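PDB 3O6Q: stage II sporulation protein SA from Bacillus subtilis, which acts as the toxic component of a type II toxin-antitoxin system, killing the cell unless its cognate antitoxin SpoIISB neutralises it. Local coordinates for residues 26-31 and 61-66; 70-75 and 79-84. All blocks are in the same frame, centred on the assembly; numbering follows the deposited sequence.

Contact 1 (26-31 and 61-66); sequences LKTYQY and DKMNLT
Thr28, on the long helix 7-35, and Lys62, in the loop that leaves helix 45-61, bring the two backbones nearest each other, with their CA atoms 7.3 Å apart and no hydrogen bond crossing between the segments. The methyl group of Thr28 does most of the touching: CG2 lies 3.9 Å from Lys62 CB and 4.1 Å from Met63 CG. It is placed there because CG2 is anti to the backbone N, while OG1 (chi1 -60°) sits beside that N and bonds to the carbonyl of Asn24 one turn earlier. A threonine suits this partly exposed face: its hydroxyl is spent on its own helix and its methyl is left for the loop. Across the contact Lys62 touches with CB; its side chain also packs on Leu32. Met63, present as selenomethionine, is extended beyond CG and lays its terminal CE against the helix, 4.0 Å from Tyr29 CB. The long, flexible chain of the natural methionine, here carrying selenium in place of sulfur, suits such a reach, and it packs on Arg25 as well. The Tyr29 ring leads away from the loop to helix 132-148, and its OH bonds to Tyr29 OH of the second subunit. With 193 Å² buried in all, this small apolar seam depends on shape and on excluding water, without directional bonds between the segments.

Contact 2 (70-75 and 79-84); sequences CHYSTQ and DRLTEH
Asp79 folds back on Gln75 one turn earlier, and every atom of its side chain meets that residue. CB passes 3.5 Å from Gln75 O, the carbonyl that also receives the Asp79 backbone N at 2.8 Å in the i to i+4 bond of the helix. CG stands 3.3 Å from Gln75 NE2. At the tip, OD1 takes the hydrogen bond from NE2 (2.6 Å), although the N-H is bent to 139° and arrives from above the carboxylate plane, 45° out of it. OD2 lies 3.4 Å from Gln75 O, two acceptors that do not bond. Gln75 can present its amide because the chain bends at chi2 (59°), and the same NE2 also bonds to Gln92. Deeper in, Leu81 forks between two partners: CD1 touches Cys70 SG at 4.0 Å and CD2 touches Tyr72 CD1 at 3.7 Å. A branched leucine suits this buried spot, while Tyr72 sends its OH to Asp96 and Cys70 forms a disulfide with another protein chain. Thr74 is the N-cap of helix 75-82; its small hydroxyl suits capping a backbone N and bonds to the Asp77 carboxylate. The arrangement is a strand-turn-helix connection, with strand 66-71 running into an N-capped helix that packs back against the strand end.

Contact 1 and contact 2 follow each other along the chain, the first closing before the second opens, and strand 66-71 runs from one to the other. Their centres are about 26 Å apart on opposite sides of the chain's centre, about 12 and 15 Å from it, and the segments do not otherwise touch. They lie at the two ends of this strand, outermost in the antiparallel sheet within this chain: 26-31 packs on the loop leading into it, beside the subunit interface, whereas 79-84 packs on the segment leading out of it, beside the chain of another protein. Both are structural packing in what is predicted to be the cytoplasmic part of the membrane toxin.

Contact 1 (26-31 and 61-66)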
# COMPACT_ATOMS: atom_id res chain seq x y z
N LEU A 26 -4.45 3.90 -4.23
CA LEU A 26 -3.24 4.00 -3.43
C LEU A 26 -3.00 5.46 -2.99
O LEU A 26 -2.62 5.71 -1.86
CB LEU A 26 -2.03 3.39 -4.16
CG LEU A 26 -0.77 3.34 -3.26
CD1 LEU A 26 -0.99 2.52 -1.96
CD2 LEU A 26 0.44 2.84 -4.06
N LYS A 27 -3.31 6.42 -3.87
CA LYS A 27 -3.37 7.83 -3.48
C LYS A 27 -4.30 8.09 -2.30
O LYS A 27 -3.96 8.77 -1.34
CB LYS A 27 -3.84 8.70 -4.66
CG LYS A 27 -2.75 8.96 -5.68
CD LYS A 27 -3.29 9.56 -6.93
CE LYS A 27 -3.71 11.00 -6.73
NZ LYS A 27 -4.16 11.51 -8.06
N THR A 28 -5.50 7.56 -2.37
CA THR A 28 -6.43 7.66 -1.25
C THR A 28 -5.92 7.04 0.02
O THR A 28 -6.04 7.62 1.08
CB THR A 28 -7.77 7.06 -1.63
OG1 THR A 28 -8.26 7.81 -2.76
CG2 THR A 28 -8.81 7.14 -0.48
N TYR A 29 -5.37 5.83 -0.08
CA TYR A 29 -4.86 5.10 1.09
C TYR A 29 -3.79 5.94 1.81
O TYR A 29 -3.84 6.14 3.02
CB TYR A 29 -4.33 3.75 0.60
CG TYR A 29 -3.50 2.90 1.55
CD1 TYR A 29 -4.07 1.89 2.33
CD2 TYR A 29 -2.12 3.01 1.57
CE1 TYR A 29 -3.28 1.05 3.15
CE2 TYR A 29 -1.32 2.17 2.38
CZ TYR A 29 -1.92 1.22 3.18
OH TYR A 29 -1.14 0.45 4.01
N GLN A 30 -2.84 6.45 1.04
CA GLN A 30 -1.76 7.22 1.59
C GLN A 30 -2.28 8.52 2.17
O GLN A 30 -1.83 8.94 3.21
CB GLN A 30 -0.73 7.52 0.52
CG GLN A 30 0.51 8.26 1.06
CD GLN A 30 0.58 9.76 0.72
OE1 GLN A 30 1.69 10.32 0.58
NE2 GLN A 30 -0.58 10.42 0.61
N TYR A 31 -3.24 9.16 1.49
CA TYR A 31 -3.77 10.43 1.98
C TYR A 31 -4.42 10.23 3.33
O TYR A 31 -4.22 11.04 4.28
CB TYR A 31 -4.73 11.03 0.98
CG TYR A 31 -5.33 12.35 1.44
CD1 TYR A 31 -4.77 13.57 1.07
CD2 TYR A 31 -6.47 12.37 2.21
CE1 TYR A 31 -5.30 14.77 1.47
CE2 TYR A 31 -7.01 13.57 2.64
CZ TYR A 31 -6.42 14.77 2.27
OH TYR A 31 -7.00 15.95 2.70
N ASP A 61 -15.02 3.40 1.84
CA ASP A 61 -15.94 4.48 1.57
C ASP A 61 -15.41 5.49 0.57
O ASP A 61 -16.17 6.02 -0.23
CB ASP A 61 -16.29 5.19 2.85
CG ASP A 61 -17.21 4.38 3.72
OD1 ASP A 61 -17.62 3.26 3.29
OD2 ASP A 61 -17.49 4.83 4.87
N LYS A 62 -14.11 5.75 0.57
CA LYS A 62 -13.57 6.75 -0.34
C LYS A 62 -12.98 6.18 -1.66
O LYS A 62 -12.37 6.91 -2.42
CB LYS A 62 -12.54 7.58 0.41
CG LYS A 62 -13.14 8.41 1.57
CD LYS A 62 -12.15 9.52 2.00
CE LYS A 62 -12.83 10.79 2.52
NZ LYS A 62 -11.78 11.83 2.92
N MSE A 63 -13.23 4.90 -1.93
CA MSE A 63 -12.59 4.20 -3.00
C MSE A 63 -13.51 3.48 -3.99
O MSE A 63 -13.01 2.81 -4.92
CB MSE A 63 -11.66 3.14 -2.42
CG MSE A 63 -10.35 3.63 -1.88
SE MSE A 63 -9.38 2.07 -1.29
CE MSE A 63 -8.14 2.91 -0.07
N ASN A 64 -14.81 3.59 -3.86
CA ASN A 64 -15.63 2.97 -4.92
C ASN A 64 -15.61 1.44 -4.85
O ASN A 64 -15.45 0.73 -5.88
CB ASN A 64 -15.17 3.47 -6.31
CG ASN A 64 -15.41 4.99 -6.49
OD1 ASN A 64 -16.53 5.46 -6.31
ND2 ASN A 64 -14.36 5.75 -6.83
N LEU A 65 -15.78 0.97 -3.61
CA LEU A 65 -15.91 -0.41 -3.29
C LEU A 65 -16.45 -0.49 -1.85
O LEU A 65 -16.36 0.48 -1.11
CB LEU A 65 -14.56 -1.15 -3.46
CG LEU A 65 -13.35 -0.92 -2.53
CD1 LEU A 65 -13.28 -1.99 -1.48
CD2 LEU A 65 -12.03 -0.91 -3.34
N THR A 66 -17.01 -1.64 -1.47
CA THR A 66 -17.57 -1.86 -0.14
C THR A 66 -16.73 -2.91 0.58
O THR A 66 -16.45 -3.94 0.03
CB THR A 66 -19.02 -2.37 -0.24
OG1 THR A 66 -19.77 -1.52 -1.10
CG2 THR A 66 -19.71 -2.38 1.12

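Contact 2 (70-75 and 79-84)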
# COMPACT_ATOMS: atom_id res chain seq x y z
N CYS A 70 -17.30 -9.91 8.39
CA CYS A 70 -18.46 -10.77 8.55
C CYS A 70 -18.11 -11.92 9.47
O CYS A 70 -17.04 -12.52 9.35
CB CYS A 70 -18.93 -11.28 7.18
SG CYS A 70 -19.52 -10.01 6.07
N HIS A 71 -19.00 -12.22 10.41
CA HIS A 71 -18.82 -13.38 11.26
C HIS A 71 -18.78 -14.59 10.35
O HIS A 71 -19.46 -14.63 9.33
CB HIS A 71 -19.96 -13.50 12.28
CG HIS A 71 -19.88 -12.50 13.40
ND1 HIS A 71 -19.10 -12.70 14.52
CD2 HIS A 71 -20.48 -11.29 13.57
CE1 HIS A 71 -19.21 -11.65 15.33
NE2 HIS A 71 -20.04 -10.78 14.77
N TYR A 72 -17.95 -15.56 10.69
CA TYR A 72 -17.86 -16.79 9.93
C TYR A 72 -17.66 -17.97 10.89
O TYR A 72 -16.76 -18.79 10.71
CB TYR A 72 -16.74 -16.67 8.88
CG TYR A 72 -16.82 -17.75 7.82
CD1 TYR A 72 -17.70 -17.65 6.75
CD2 TYR A 72 -16.05 -18.89 7.91
CE1 TYR A 72 -17.81 -18.65 5.80
CE2 TYR A 72 -16.14 -19.89 6.96
CZ TYR A 72 -17.02 -19.77 5.91
OH TYR A 72 -17.12 -20.80 4.98
N SER A 73 -18.53 -18.02 11.89
CA SER A 73 -18.51 -19.02 12.95
C SER A 73 -19.62 -20.06 12.79
O SER A 73 -19.37 -21.25 12.68
CB SER A 73 -18.71 -18.34 14.30
OG SER A 73 -17.68 -17.42 14.52
N THR A 74 -20.86 -19.58 12.85
CA THR A 74 -22.02 -20.45 12.83
C THR A 74 -22.38 -20.72 11.37
O THR A 74 -22.01 -19.95 10.47
CB THR A 74 -23.20 -19.79 13.55
OG1 THR A 74 -23.36 -18.45 13.08
CG2 THR A 74 -22.93 -19.76 15.03
N GLN A 75 -23.06 -21.83 11.14
CA GLN A 75 -23.45 -22.21 9.80
C GLN A 75 -24.33 -21.11 9.22
O GLN A 75 -24.30 -20.87 8.02
CB GLN A 75 -24.18 -23.57 9.80
CG GLN A 75 -24.56 -24.13 8.41
CD GLN A 75 -23.34 -24.35 7.48
OE1 GLN A 75 -22.44 -25.15 7.77
NE2 GLN A 75 -23.33 -23.64 6.36
N ASP A 79 -23.84 -19.53 5.60
CA ASP A 79 -24.91 -19.53 4.59
C ASP A 79 -25.29 -18.12 4.16
O ASP A 79 -25.50 -17.87 2.97
CB ASP A 79 -26.16 -20.28 5.08
CG ASP A 79 -25.90 -21.77 5.32
OD1 ASP A 79 -24.90 -22.29 4.76
OD2 ASP A 79 -26.68 -22.41 6.06
N ARG A 80 -25.34 -17.19 5.11
CA ARG A 80 -25.59 -15.80 4.78
C ARG A 80 -24.57 -15.35 3.75
O ARG A 80 -24.92 -14.76 2.73
CB ARG A 80 -25.45 -14.90 6.01
CG ARG A 80 -26.54 -15.02 7.07
CD ARG A 80 -26.13 -14.37 8.38
NE ARG A 80 -27.15 -14.56 9.41
CZ ARG A 80 -26.91 -14.90 10.68
NH1 ARG A 80 -25.68 -15.14 11.12
NH2 ARG A 80 -27.94 -15.03 11.51
N LEU A 81 -23.30 -15.64 4.00
CA LEU A 81 -22.25 -15.19 3.11
C LEU A 81 -22.39 -15.82 1.72
O LEU A 81 -22.46 -15.10 0.73
CB LEU A 81 -20.89 -15.50 3.74
CG LEU A 81 -19.73 -14.57 3.43
CD1 LEU A 81 -20.11 -13.14 3.64
CD2 LEU A 81 -18.62 -14.93 4.37
N THR A 82 -22.52 -17.15 1.66
CA THR A 82 -22.40 -17.93 0.41
C THR A 82 -23.65 -18.11 -0.48
O THR A 82 -23.53 -18.60 -1.61
CB THR A 82 -21.83 -19.36 0.67
OG1 THR A 82 -22.69 -20.06 1.57
CG2 THR A 82 -20.42 -19.33 1.25
N GLU A 83 -24.84 -17.75 0.02
CA GLU A 83 -26.10 -17.79 -0.77
C GLU A 83 -26.11 -16.75 -1.91
O GLU A 83 -26.89 -16.85 -2.83
CB GLU A 83 -27.35 -17.64 0.13
CG GLU A 83 -27.52 -16.28 0.81
CD GLU A 83 -28.89 -16.08 1.47
OE1 GLU A 83 -29.55 -17.09 1.81
OE2 GLU A 83 -29.29 -14.91 1.64
N HIS A 84 -25.21 -15.76 -1.84
CA HIS A 84 -25.06 -14.75 -2.90
C HIS A 84 -24.22 -15.28 -4.08
O HIS A 84 -23.77 -14.49 -4.92
CB HIS A 84 -24.38 -13.48 -2.33
CG HIS A 84 -25.05 -12.89 -1.12
ND1 HIS A 84 -24.85 -11.58 -0.74
CD2 HIS A 84 -25.94 -13.41 -0.23
CE1 HIS A 84 -25.58 -11.32 0.33
NE2 HIS A 84 -26.25 -12.41 0.66